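Local coordinates for metallo-beta-lactamase (Chryseobacterium indologenes, PDB 3L6N), which hydrolyses the beta-lactam ring of penicillins, cephalosporins and carbapenems at a site holding two zinc ions, giving resistance to these antibiotics, at residues A71-H76 with K94-A99; A82-F87 with G109-T114; E115-G120 with F130-L135; V47-V52 with H78-G83. All coordinates share one frame; numbering follows the deposited sequence. Where two conformers were deposited one is given.

How the contacts relate
Contact 1 pairs the parallel strands 71-73 and 94-97, and each of the other three contacts touches it. Contact 2 lies about 9 Å away, centre to centre, and is joined to it by the bond of Thr95 OG1 with Thr114 N. Contact 3 is equally distant: strand 115-116 extends the same sheet beside 94-97, and Phe130 meets Phe73. Contact 4, centred about 12 Å from contact 1, meets it at the active site: contact 1 supplies His76, contact 4 His78 and Asp80, and they share one zinc ion and the water bound to both zincs. Contacts 2 and 4 have Ala82 and Gly83 in common and are tied by the salt bridge of Lys110 with Asp79. Contacts 3 and 4 do not touch.

Contact 1. Residues A71-H76 with K94-A99; sequences AVFATH and KTYATA. With ZN (zinc ion), chain B.
Phe73 and Tyr96 lie ring over ring on neighbouring parallel strands, 71-73 and 94-97, which form a beta-alpha-beta crossover through helix 86-90 in the alpha-beta/beta-alpha fold of the metallo-beta-lactamases. This is the tight part of the contact. The ring planes differ by only 4° and the centroids are 4.1 Å apart, an offset stack in which Phe73 CZ sits 3.5 Å from Tyr96 CG, while Tyr96 CB lies over the face of the phenyl ring. In Tyr96 CG is anti to the carbonyl carbon (chi1 -68°), and Phe73 makes the same choice, so both rings leave their strands with the same first turn. Phe130 and Tyr123 meet the Phe73 ring edge-to-face; Phe73 is buried, Tyr96 only partly.

Beneath the rings the backbones are laced together. Val72 receives the N-H of Tyr96 on its O at 2.7 Å, gives its own N-H to Lys94 O, and Tyr96 O takes the N-H of Ala74 at 2.9 Å. The opposite face of the sheet is sparser: Val72 CB approaches Thr95 CG2 at 4.1 Å, with Phe88 of helix 86-90 touching both residues.

At its two ends the contact slackens. Lys94 is exposed, and its extended side chain runs away from strand 71-73. Beyond Ala74 the chains diverge and a water links them, donating to Ala74 O at 2.8 Å and accepting from Thr98 N. Past this parting the first segment reaches the metal site, where His76 NE2 binds a zinc ion at 2.1 Å.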
loop_
_atom_site.group_PDB
_atom_site.type_symbol
_atom_site.label_atom_id
_atom_site.label_comp_id
_atom_site.label_asym_id
_atom_site.label_seq_id
_atom_site.Cartn_x
_atom_site.Cartn_y
_atom_site.Cartn_z
ATOM N N ALA A 71 -1.173 13.994 -1.349
ATOM C CA ALA A 71 -1.369 13.211 -0.127
ATOM C C ALA A 71 -0.664 11.871 -0.249
ATOM O O ALA A 71 -0.572 11.304 -1.351
ATOM C CB ALA A 71 -2.845 13.008 0.152
ATOM N N VAL A 72 -0.166 11.371 0.877
ATOM C CA VAL A 72 0.472 10.048 0.913
ATOM C C VAL A 72 -0.148 9.287 2.070
ATOM O O VAL A 72 -0.128 9.773 3.210
ATOM C CB VAL A 72 1.992 10.176 1.138
ATOM C CG1 VAL A 72 2.647 8.793 1.299
ATOM C CG2 VAL A 72 2.642 10.950 -0.013
ATOM N N PHE A 73 -0.719 8.120 1.777
ATOM C CA PHE A 73 -1.272 7.226 2.803
ATOM C C PHE A 73 -0.376 6.001 2.966
ATOM O O PHE A 73 -0.019 5.373 1.977
ATOM C CB PHE A 73 -2.681 6.765 2.409
ATOM C CG PHE A 73 -3.746 7.800 2.623
ATOM C CD1 PHE A 73 -3.848 8.914 1.786
ATOM C CD2 PHE A 73 -4.672 7.640 3.652
ATOM C CE1 PHE A 73 -4.843 9.871 1.977
ATOM C CE2 PHE A 73 -5.680 8.597 3.857
ATOM C CZ PHE A 73 -5.762 9.715 3.012
ATOM N N ALA A 74 -0.037 5.666 4.209
ATOM C CA ALA A 74 0.795 4.486 4.497
ATOM C C ALA A 74 -0.068 3.351 5.004
ATOM O O ALA A 74 -0.909 3.563 5.886
ATOM C CB ALA A 74 1.855 4.835 5.557
ATOM N N THR A 75 0.139 2.150 4.461
ATOM C CA THR A 75 -0.651 0.995 4.886
ATOM C C THR A 75 0.011 0.148 5.981
ATOM O O THR A 75 -0.589 -0.807 6.481
ATOM C CB THR A 75 -1.142 0.108 3.715
ATOM O OG1 THR A 75 -0.020 -0.506 3.074
ATOM C CG2 THR A 75 -1.947 0.924 2.708
ATOM N N HIS A 76 1.253 0.488 6.318
ATOM C CA HIS A 76 1.884 0.146 7.610
ATOM C C HIS A 76 3.253 0.822 7.707
ATOM O O HIS A 76 3.592 1.649 6.842
ATOM C CB HIS A 76 1.898 -1.381 7.966
ATOM C CG HIS A 76 2.704 -2.261 7.055
ATOM N ND1 HIS A 76 2.220 -2.733 5.853
ATOM C CD2 HIS A 76 3.907 -2.854 7.235
ATOM C CE1 HIS A 76 3.125 -3.524 5.297
ATOM N NE2 HIS A 76 4.157 -3.613 6.116
ATOM N N LYS A 94 0.656 16.526 2.643
ATOM C CA LYS A 94 0.004 15.847 3.754
ATOM C C LYS A 94 0.291 14.343 3.725
ATOM O O LYS A 94 0.172 13.696 2.682
ATOM C CB LYS A 94 -1.496 16.092 3.713
ATOM C CG LYS A 94 -1.887 17.525 4.034
ATOM C CD LYS A 94 -3.378 17.648 4.177
ATOM C CE LYS A 94 -3.751 19.041 4.674
ATOM N NZ LYS A 94 -5.224 19.155 4.855
ATOM N N THR A 95 0.690 13.808 4.870
ATOM C CA THR A 95 0.906 12.374 5.006
ATOM C C THR A 95 -0.064 11.801 6.026
ATOM O O THR A 95 -0.418 12.473 7.015
ATOM C CB THR A 95 2.340 12.060 5.442
ATOM O OG1 THR A 95 2.655 12.808 6.626
ATOM C CG2 THR A 95 3.318 12.420 4.333
ATOM N N TYR A 96 -0.468 10.555 5.789
ATOM C CA TYR A 96 -1.538 9.917 6.550
ATOM C C TYR A 96 -1.113 8.543 7.023
ATOM O O TYR A 96 -0.654 7.707 6.224
ATOM C CB TYR A 96 -2.796 9.767 5.688
ATOM C CG TYR A 96 -3.484 11.064 5.316
ATOM C CD1 TYR A 96 -2.999 11.856 4.283
ATOM C CD2 TYR A 96 -4.644 11.465 5.976
ATOM C CE1 TYR A 96 -3.625 13.040 3.928
ATOM C CE2 TYR A 96 -5.285 12.652 5.623
ATOM C CZ TYR A 96 -4.764 13.424 4.602
ATOM O OH TYR A 96 -5.383 14.599 4.239
ATOM N N ALA A 97 -1.280 8.299 8.321
ATOM C CA ALA A 97 -1.018 6.987 8.907
ATOM C C ALA A 97 -1.928 6.813 10.102
ATOM O O ALA A 97 -2.401 7.796 10.681
ATOM C CB ALA A 97 0.444 6.868 9.348
ATOM N N THR A 98 -2.188 5.568 10.469
ATOM C CA THR A 98 -2.929 5.308 11.701
ATOM C C THR A 98 -2.078 5.643 12.926
ATOM O O THR A 98 -0.845 5.740 12.840
ATOM C CB THR A 98 -3.336 3.841 11.830
ATOM O OG1 THR A 98 -2.148 3.040 11.907
ATOM C CG2 THR A 98 -4.209 3.390 10.658
ATOM N N ALA A 99 -2.738 5.809 14.074
ATOM C CA ALA A 99 -2.021 5.991 15.336
ATOM C C ALA A 99 -1.025 4.855 15.592
ATOM O O ALA A 99 0.113 5.110 15.985
ATOM C CB ALA A 99 -3.006 6.134 16.489
HETATM ZN ZN ZN B . 5.725 -4.996 5.934
HETATM O O HOH W 1 -1.164 3.538 8.631
HETATM O O HOH W 2 6.439 -4.846 4.169
#

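Contact 2. Residues A82-F87 with G109-T114; sequences AGDLSF and GKATST
Leu85 and Ala111 bring the two backbones nearest, with their CA atoms 5.5 Å apart, where 83-86 and 110-113 run at 76° to each other. Neither segment is a strand at this point, and the main chains are linked through water. One molecule takes the N-H of Leu85 and donates to both Gly83 O and Ala111 O, the last at 2.7 Å, so three backbone groups of two segments share a single solvent site. A second water joins Ala111 N to Asp84 OD1, and a third lies between Gly83 O and Lys110 NZ, the ammonium that also forms a salt bridge with Asp79.

The segments are the approach to one helix and the exit from another. At Asp84 an Asx turn leads into helix 86-90: OD1 accepts from Ser86 N at 3.1 Å and from Ser86 OG at 2.6 Å, both reaching it from the same face of the carboxylate, with the amide steeply above the plane. The hydroxyl can do this because OG stands between the backbone N and the carbonyl carbon (chi1 72°). In the other segment, Gly109, with positive phi, ends helix 99-107 in a Schellman motif.

Apolar atoms fit in beside these bonds. Ala111 CB presses on the capped turn, 3.5 Å from Ser86 N and 3.9 Å from Ser86 CB. Leu85 CD1 lies against the backbone after Ala111, 3.7 Å from Ser113 N, and the Leu85 side chain also rests on Leu105 of helix 99-107.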
loop_
_atom_site.group_PDB
_atom_site.type_symbol
_atom_site.label_atom_id
_atom_site.label_comp_id
_atom_site.label_asym_id
_atom_site.label_seq_id
_atom_site.Cartn_x
_atom_site.Cartn_y
_atom_site.Cartn_z
ATOM N N ALA A 82 5.191 3.093 4.494
ATOM C CA ALA A 82 5.405 4.485 4.940
ATOM C C ALA A 82 6.725 5.053 4.418
ATOM O O ALA A 82 6.810 6.236 4.075
ATOM C CB ALA A 82 5.369 4.580 6.461
ATOM N N GLY A 83 7.752 4.216 4.371
ATOM C CA GLY A 83 9.088 4.690 4.007
ATOM C C GLY A 83 9.523 5.831 4.913
ATOM O O GLY A 83 9.286 5.800 6.130
ATOM N N ASP A 84 10.148 6.843 4.315
ATOM C CA ASP A 84 10.621 8.014 5.045
ATOM C C ASP A 84 9.688 9.176 4.744
ATOM O O ASP A 84 9.850 9.884 3.734
ATOM C CB ASP A 84 12.064 8.355 4.649
ATOM C CG ASP A 84 12.579 9.632 5.320
ATOM O OD1 ASP A 84 11.882 10.193 6.201
ATOM O OD2 ASP A 84 13.690 10.069 4.946
ATOM N N LEU A 85 8.706 9.364 5.617
ATOM C CA LEU A 85 7.669 10.363 5.393
ATOM C C LEU A 85 8.193 11.797 5.434
ATOM O O LEU A 85 7.488 12.711 4.995
ATOM C CB LEU A 85 6.514 10.198 6.379
ATOM C CG LEU A 85 5.685 8.918 6.225
ATOM C CD1 LEU A 85 4.747 8.791 7.416
ATOM C CD2 LEU A 85 4.899 8.895 4.907
ATOM N N SER A 86 9.422 11.984 5.933
ATOM C CA SER A 86 9.992 13.333 6.022
ATOM C C SER A 86 10.131 13.968 4.644
ATOM O O SER A 86 9.982 15.187 4.498
ATOM C CB SER A 86 11.331 13.353 6.776
ATOM O OG SER A 86 12.390 12.778 6.030
ATOM N N PHE A 87 10.381 13.144 3.632
ATOM C CA PHE A 87 10.496 13.653 2.267
ATOM C C PHE A 87 9.250 14.434 1.872
ATOM O O PHE A 87 9.343 15.517 1.274
ATOM C CB PHE A 87 10.716 12.514 1.277
ATOM C CG PHE A 87 10.744 12.964 -0.159
ATOM C CD1 PHE A 87 11.943 13.334 -0.760
ATOM C CD2 PHE A 87 9.571 13.003 -0.912
ATOM C CE1 PHE A 87 11.972 13.741 -2.093
ATOM C CE2 PHE A 87 9.581 13.417 -2.240
ATOM C CZ PHE A 87 10.783 13.779 -2.837
ATOM N N GLY A 109 12.471 5.280 15.167
ATOM C CA GLY A 109 13.278 6.478 14.900
ATOM C C GLY A 109 12.976 7.168 13.577
ATOM O O GLY A 109 13.809 7.921 13.052
ATOM N N LYS A 110 11.777 6.936 13.052
ATOM C CA LYS A 110 11.401 7.457 11.729
ATOM C C LYS A 110 10.385 8.593 11.828
ATOM O O LYS A 110 9.751 8.786 12.864
ATOM C CB LYS A 110 10.835 6.345 10.841
ATOM C CG LYS A 110 11.749 5.153 10.605
ATOM C CD LYS A 110 10.957 4.059 9.871
ATOM C CE LYS A 110 11.762 2.792 9.619
ATOM N NZ LYS A 110 10.869 1.705 9.088
ATOM N N ALA A 111 10.228 9.342 10.738
ATOM C CA ALA A 111 9.225 10.395 10.674
ATOM C C ALA A 111 7.818 9.823 10.756
ATOM O O ALA A 111 7.555 8.715 10.280
ATOM C CB ALA A 111 9.391 11.219 9.392
ATOM N N THR A 112 6.928 10.575 11.383
ATOM C CA THR A 112 5.523 10.198 11.505
ATOM C C THR A 112 4.668 11.029 10.552
ATOM O O THR A 112 5.142 12.024 9.981
ATOM C CB THR A 112 5.029 10.390 12.935
ATOM O OG1 THR A 112 5.371 11.713 13.387
ATOM C CG2 THR A 112 5.677 9.348 13.856
ATOM N N SER A 113 3.408 10.626 10.385
ATOM C CA SER A 113 2.488 11.345 9.502
ATOM C C SER A 113 2.047 12.666 10.129
ATOM O O SER A 113 2.171 12.860 11.352
ATOM C CB SER A 113 1.256 10.493 9.185
ATOM O OG SER A 113 0.435 10.357 10.334
ATOM N N THR A 114 1.541 13.569 9.300
ATOM C CA THR A 114 1.004 14.833 9.823
ATOM C C THR A 114 -0.505 14.750 10.044
ATOM O O THR A 114 -1.077 15.578 10.758
ATOM C CB THR A 114 1.369 16.028 8.931
ATOM O OG1 THR A 114 0.906 15.795 7.593
ATOM C CG2 THR A 114 2.873 16.253 8.927
HETATM O O HOH W 3 8.794 7.867 7.987
HETATM O O HOH W 4 9.369 3.128 7.048
HETATM O O HOH W 5 12.195 8.871 8.560
#

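Contact 3. Residues E115-G120 with F130-L135; sequences EIIKTG and FVVDFL
Val131 meets Gly120 first: its CG1 lies 3.6 Å from Gly120 C, although the valine was deposited in two conformers and this touch is accordingly doubtful. The end-to-end directions of 117-120 and 131-134 are almost perpendicular, at 92°, so the pairing is brief.

Val132 carries the centre of the contact. Its N-H goes to a water that also bonds Lys118 O, at 2.8 Å from that oxygen. Its carbonyl oxygen accepts the N-H of Gly120 at 2.7 Å, nearly straight at 162° with the donor tilted from the carbonyl plane, and the CA of Thr119 approaches the same oxygen at 3.1 Å in a C-H...O contact. The side chain turns to Ile117, whose CG2, anti to the backbone N, touches Val132 CB at 3.8 Å; the two side chains cross at about a right angle, and this pair is buried while Thr119 and Gly120 remain exposed.

Asp133 starts off away from the other segment, yet the far end of its carboxylate swings back and OD2 stands 3.4 Å from Gly120 CA. Its other oxygen, OD1, is hydrogen-bonded to Tyr190 OH. Phe134 adds the last touch, its CB lying 4.2 Å from Thr119 CG2, after which the ring leads away.

Residues 117-120 lead from strand 115-116, at the edge of the seven-stranded sheet, to strand 122-125, at the edge of the five-stranded sheet that also holds 128-133, a junction within the two-sheet sandwich of the metallo-beta-lactamase fold.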
loop_
_atom_site.group_PDB
_atom_site.type_symbol
_atom_site.label_atom_id
_atom_site.label_comp_id
_atom_site.label_asym_id
_atom_site.label_seq_id
_atom_site.Cartn_x
_atom_site.Cartn_y
_atom_site.Cartn_z
ATOM N N GLU A 115 -1.149 13.748 9.438
ATOM C CA GLU A 115 -2.572 13.503 9.632
ATOM C C GLU A 115 -2.809 12.078 10.107
ATOM O O GLU A 115 -2.081 11.163 9.731
ATOM C CB GLU A 115 -3.375 13.736 8.339
ATOM C CG GLU A 115 -2.832 14.802 7.385
ATOM C CD GLU A 115 -2.831 16.202 7.968
ATOM O OE1 GLU A 115 -1.824 16.922 7.769
ATOM O OE2 GLU A 115 -3.831 16.579 8.615
ATOM N N ILE A 116 -3.855 11.891 10.904
ATOM C CA ILE A 116 -4.169 10.590 11.489
ATOM C C ILE A 116 -5.355 9.944 10.795
ATOM O O ILE A 116 -6.452 10.520 10.737
ATOM C CB ILE A 116 -4.482 10.712 13.012
ATOM C CG1 ILE A 116 -3.385 11.507 13.728
ATOM C CG2 ILE A 116 -4.737 9.331 13.644
ATOM C CD1 ILE A 116 -1.994 10.974 13.542
ATOM N N ILE A 117 -5.140 8.735 10.281
ATOM C CA ILE A 117 -6.191 8.001 9.580
ATOM C C ILE A 117 -7.327 7.603 10.523
ATOM O O ILE A 117 -7.092 7.063 11.609
ATOM C CB ILE A 117 -5.638 6.731 8.882
ATOM C CG1 ILE A 117 -4.678 7.139 7.754
ATOM C CG2 ILE A 117 -6.784 5.832 8.365
ATOM C CD1 ILE A 117 -3.978 5.956 7.087
ATOM N N LYS A 118 -8.555 7.888 10.099
ATOM C CA LYS A 118 -9.731 7.328 10.757
ATOM C C LYS A 118 -10.187 6.115 9.959
ATOM O O LYS A 118 -10.661 6.236 8.825
ATOM C CB LYS A 118 -10.859 8.361 10.842
ATOM C CG LYS A 118 -10.556 9.555 11.708
ATOM C CD LYS A 118 -11.802 10.408 11.849
ATOM C CE LYS A 118 -11.645 11.414 12.965
ATOM N NZ LYS A 118 -12.866 12.269 13.062
ATOM N N THR A 119 -10.008 4.935 10.535
ATOM C CA THR A 119 -10.307 3.722 9.799
ATOM C C THR A 119 -11.809 3.509 9.645
ATOM O O THR A 119 -12.595 3.864 10.530
ATOM C CB THR A 119 -9.629 2.481 10.401
ATOM O OG1 THR A 119 -9.980 2.363 11.787
ATOM C CG2 THR A 119 -8.115 2.584 10.256
ATOM N N GLY A 120 -12.200 2.965 8.502
ATOM C CA GLY A 120 -13.589 2.613 8.263
ATOM C C GLY A 120 -14.458 3.777 7.837
ATOM O O GLY A 120 -15.650 3.591 7.603
ATOM N N PHE A 130 -12.286 6.774 -1.019
ATOM C CA PHE A 130 -11.738 5.483 -0.582
ATOM C C PHE A 130 -11.915 5.317 0.922
ATOM O O PHE A 130 -12.256 6.270 1.617
ATOM C CB PHE A 130 -10.255 5.351 -0.987
ATOM C CG PHE A 130 -9.412 6.527 -0.583
ATOM C CD1 PHE A 130 -8.699 6.508 0.614
ATOM C CD2 PHE A 130 -9.335 7.666 -1.395
ATOM C CE1 PHE A 130 -7.918 7.602 0.996
ATOM C CE2 PHE A 130 -8.560 8.757 -1.027
ATOM C CZ PHE A 130 -7.852 8.732 0.177
ATOM N N VAL A 131 -11.708 4.095 1.405
ATOM C CA VAL A 131 -11.825 3.790 2.831
ATOM C C VAL A 131 -10.584 3.012 3.250
ATOM O O VAL A 131 -10.241 2.025 2.620
ATOM C CB VAL A 131 -13.086 2.946 3.133
ATOM C CG1 VAL A 131 -13.166 2.593 4.638
ATOM C CG2 VAL A 131 -14.359 3.676 2.691
ATOM N N VAL A 132 -9.928 3.455 4.315
ATOM C CA VAL A 132 -8.820 2.696 4.893
ATOM C C VAL A 132 -9.399 1.861 6.031
ATOM O O VAL A 132 -10.005 2.415 6.950
ATOM C CB VAL A 132 -7.701 3.615 5.417
ATOM C CG1 VAL A 132 -6.551 2.775 5.979
ATOM C CG2 VAL A 132 -7.216 4.558 4.322
ATOM N N ASP A 133 -9.235 0.544 5.948
ATOM C CA ASP A 133 -9.842 -0.381 6.915
ATOM C C ASP A 133 -8.792 -1.151 7.709
ATOM O O ASP A 133 -7.805 -1.638 7.147
ATOM C CB ASP A 133 -10.728 -1.395 6.193
ATOM C CG ASP A 133 -12.173 -0.935 6.050
ATOM O OD1 ASP A 133 -12.747 -1.144 4.952
ATOM O OD2 ASP A 133 -12.743 -0.397 7.025
ATOM N N PHE A 134 -9.013 -1.270 9.016
ATOM C CA PHE A 134 -8.230 -2.182 9.829
ATOM C C PHE A 134 -9.072 -3.426 10.109
ATOM O O PHE A 134 -10.108 -3.346 10.784
ATOM C CB PHE A 134 -7.784 -1.526 11.137
ATOM C CG PHE A 134 -6.979 -2.437 12.004
ATOM C CD1 PHE A 134 -5.667 -2.734 11.667
ATOM C CD2 PHE A 134 -7.539 -3.029 13.132
ATOM C CE1 PHE A 134 -4.911 -3.598 12.450
ATOM C CE2 PHE A 134 -6.797 -3.891 13.921
ATOM C CZ PHE A 134 -5.478 -4.173 13.580
ATOM N N LEU A 135 -8.634 -4.562 9.581
ATOM C CA LEU A 135 -9.411 -5.807 9.681
ATOM C C LEU A 135 -8.858 -6.732 10.759
ATOM O O LEU A 135 -9.432 -7.797 11.040
ATOM C CB LEU A 135 -9.445 -6.536 8.335
ATOM C CG LEU A 135 -10.048 -5.779 7.145
ATOM C CD1 LEU A 135 -9.673 -6.470 5.835
ATOM C CD2 LEU A 135 -11.565 -5.637 7.287
HETATM O O HOH W 6 -10.662 5.501 6.094
#

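Contact 4. Residues V47-V52 with H78-G83; sequences VPWEKV and HDDRAG. With ZN (zinc ion), chain B; ZN (zinc ion), chain C.
Asp80, in the zinc-binding loop after strand 69-73, meets Trp49, in the loop after strand 41-45, through its methylene group. Asp80 CB sits over the indole's five-membered ring, 3.5 Å from the centroid and 8° off the normal, a CH-pi contact over the face of that ring. The two side chains lie side by side and point the same way, with carboxylate and ring planes 36° apart. Asp80 CG stands between the backbone N and the carbonyl carbon (chi1 60°), and beyond it OD2 binds one zinc ion at 2.0 Å. OD1 accepts from the water shared by both metals, 2.7 Å away. Thus the indole backs the aliphatic part of a residue whose carboxylate binds zinc through one oxygen and a water through the other.

The main chains are joined directly between Val47 and Arg81. Val47 N donates to Arg81 O at 3.1 Å, in the carbonyl plane and on a lone pair, while Val47 CG2 crowds the same oxygen at 3.2 Å. A water donates to both Val47 O and Asp80 O, bridging the loops beside that bond. The turn itself is held from within: His78 O receives Arg81 N at 2.9 Å on one face of its plane and Gly83 N on the other, and the positive phi of Gly83 by itself favours glycine there.

His78 ND1 binds the other zinc ion at 2.0 Å, with His76 and His139 as its companions, and Cys158 and His200 join Asp80 at the second. His76, His78 and Asp80 form the His-X-His-X-Asp motif of the dinuclear metallo-beta-lactamase active site.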
loop_
_atom_site.group_PDB
_atom_site.type_symbol
_atom_site.label_atom_id
_atom_site.label_comp_id
_atom_site.label_asym_id
_atom_site.label_seq_id
_atom_site.Cartn_x
_atom_site.Cartn_y
_atom_site.Cartn_z
ATOM N N VAL A 47 4.778 4.176 -0.735
ATOM C CA VAL A 47 5.802 4.944 -1.457
ATOM C C VAL A 47 6.837 4.008 -2.082
ATOM O O VAL A 47 6.902 2.826 -1.705
ATOM C CB VAL A 47 6.504 5.952 -0.513
ATOM C CG1 VAL A 47 5.495 6.930 0.083
ATOM C CG2 VAL A 47 7.259 5.230 0.601
ATOM N N PRO A 48 7.631 4.509 -3.048
ATOM C CA PRO A 48 8.684 3.637 -3.599
ATOM C C PRO A 48 9.546 2.995 -2.529
ATOM O O PRO A 48 9.854 3.617 -1.504
ATOM C CB PRO A 48 9.507 4.588 -4.465
ATOM C CG PRO A 48 8.496 5.576 -4.955
ATOM C CD PRO A 48 7.582 5.803 -3.760
ATOM N N TRP A 49 9.910 1.735 -2.765
ATOM C CA TRP A 49 10.726 0.969 -1.821
ATOM C C TRP A 49 12.056 1.665 -1.534
ATOM O O TRP A 49 12.517 1.694 -0.390
ATOM C CB TRP A 49 10.969 -0.450 -2.342
ATOM C CG TRP A 49 11.116 -1.492 -1.247
ATOM C CD1 TRP A 49 11.472 -1.288 0.067
ATOM C CD2 TRP A 49 10.897 -2.901 -1.384
ATOM N NE1 TRP A 49 11.484 -2.482 0.747
ATOM C CE2 TRP A 49 11.133 -3.487 -0.116
ATOM C CE3 TRP A 49 10.530 -3.727 -2.459
ATOM C CZ2 TRP A 49 10.998 -4.866 0.112
ATOM C CZ3 TRP A 49 10.389 -5.113 -2.226
ATOM C CH2 TRP A 49 10.635 -5.659 -0.950
ATOM N N GLU A 50 12.644 2.249 -2.573
ATOM C CA GLU A 50 13.889 2.995 -2.440
ATOM C C GLU A 50 13.603 4.488 -2.360
ATOM O O GLU A 50 13.054 5.068 -3.291
ATOM C CB GLU A 50 14.831 2.705 -3.620
ATOM C CG GLU A 50 15.271 1.249 -3.766
ATOM C CD GLU A 50 16.154 0.738 -2.628
ATOM O OE1 GLU A 50 16.611 -0.417 -2.750
ATOM O OE2 GLU A 50 16.382 1.458 -1.629
ATOM N N LYS A 51 13.981 5.102 -1.243
ATOM C CA LYS A 51 13.806 6.539 -1.041
ATOM C C LYS A 51 14.480 7.406 -2.104
ATOM O O LYS A 51 14.025 8.518 -2.363
ATOM C CB LYS A 51 14.254 6.948 0.364
ATOM C CG LYS A 51 15.755 6.838 0.591
ATOM C CD LYS A 51 16.167 7.556 1.878
ATOM C CE LYS A 51 15.607 6.887 3.116
ATOM N NZ LYS A 51 16.126 7.536 4.362
ATOM N N VAL A 52 15.538 6.894 -2.735
ATOM C CA VAL A 52 16.162 7.634 -3.835
ATOM C C VAL A 52 15.243 7.820 -5.051
ATOM O O VAL A 52 15.561 8.606 -5.954
ATOM C CB VAL A 52 17.540 7.048 -4.258
ATOM C CG1 VAL A 52 18.503 7.107 -3.087
ATOM C CG2 VAL A 52 17.406 5.631 -4.744
ATOM N N HIS A 78 6.472 -0.136 7.591
ATOM C CA HIS A 78 7.689 -0.637 6.957
ATOM C C HIS A 78 8.191 0.223 5.800
ATOM O O HIS A 78 7.462 1.048 5.250
ATOM C CB HIS A 78 7.478 -2.075 6.480
ATOM C CG HIS A 78 7.451 -3.086 7.584
ATOM N ND1 HIS A 78 6.908 -4.344 7.423
ATOM C CD2 HIS A 78 7.916 -3.031 8.855
ATOM C CE1 HIS A 78 7.057 -5.024 8.549
ATOM N NE2 HIS A 78 7.649 -4.248 9.435
ATOM N N ASP A 79 9.454 0.014 5.441
ATOM C CA ASP A 79 10.132 0.830 4.413
ATOM C C ASP A 79 9.448 0.856 3.049
ATOM O O ASP A 79 9.535 1.860 2.335
ATOM C CB ASP A 79 11.555 0.326 4.198
ATOM C CG ASP A 79 12.469 0.579 5.375
ATOM O OD1 ASP A 79 13.591 0.030 5.336
ATOM O OD2 ASP A 79 12.110 1.301 6.327
ATOM N N ASP A 80 8.790 -0.246 2.686
ATOM C CA ASP A 80 8.090 -0.365 1.403
ATOM C C ASP A 80 6.675 0.205 1.462
ATOM O O ASP A 80 5.922 0.101 0.496
ATOM C CB ASP A 80 8.057 -1.835 0.920
ATOM C CG ASP A 80 7.347 -2.764 1.892
ATOM O OD1 ASP A 80 7.655 -2.735 3.095
ATOM O OD2 ASP A 80 6.480 -3.558 1.439
ATOM N N ARG A 81 6.342 0.844 2.581
ATOM C CA ARG A 81 4.989 1.331 2.812
ATOM C C ARG A 81 5.049 2.806 3.202
ATOM O O ARG A 81 5.007 3.674 2.333
ATOM C CB ARG A 81 4.288 0.473 3.871
ATOM C CG ARG A 81 4.295 -1.032 3.564
ATOM C CD ARG A 81 3.175 -1.434 2.610
ATOM N NE ARG A 81 3.471 -1.124 1.216
ATOM C CZ ARG A 81 2.774 -1.600 0.187
ATOM N NH1 ARG A 81 1.739 -2.401 0.403
ATOM N NH2 ARG A 81 3.096 -1.262 -1.052
ATOM N N ALA A 82 5.191 3.093 4.494
ATOM C CA ALA A 82 5.405 4.485 4.940
ATOM C C ALA A 82 6.725 5.053 4.418
ATOM O O ALA A 82 6.810 6.236 4.075
ATOM C CB ALA A 82 5.369 4.580 6.461
ATOM N N GLY A 83 7.752 4.216 4.371
ATOM C CA GLY A 83 9.088 4.690 4.007
ATOM C C GLY A 83 9.523 5.831 4.913
ATOM O O GLY A 83 9.286 5.800 6.130
HETATM ZN ZN ZN B . 5.725 -4.996 5.934
HETATM ZN ZN ZN C . 5.574 -5.178 2.305
HETATM O O HOH W 7 7.128 0.051 -1.977
HETATM O O HOH W 8 10.768 3.874 1.050
HETATM O O HOH W 2 6.439 -4.846 4.169
#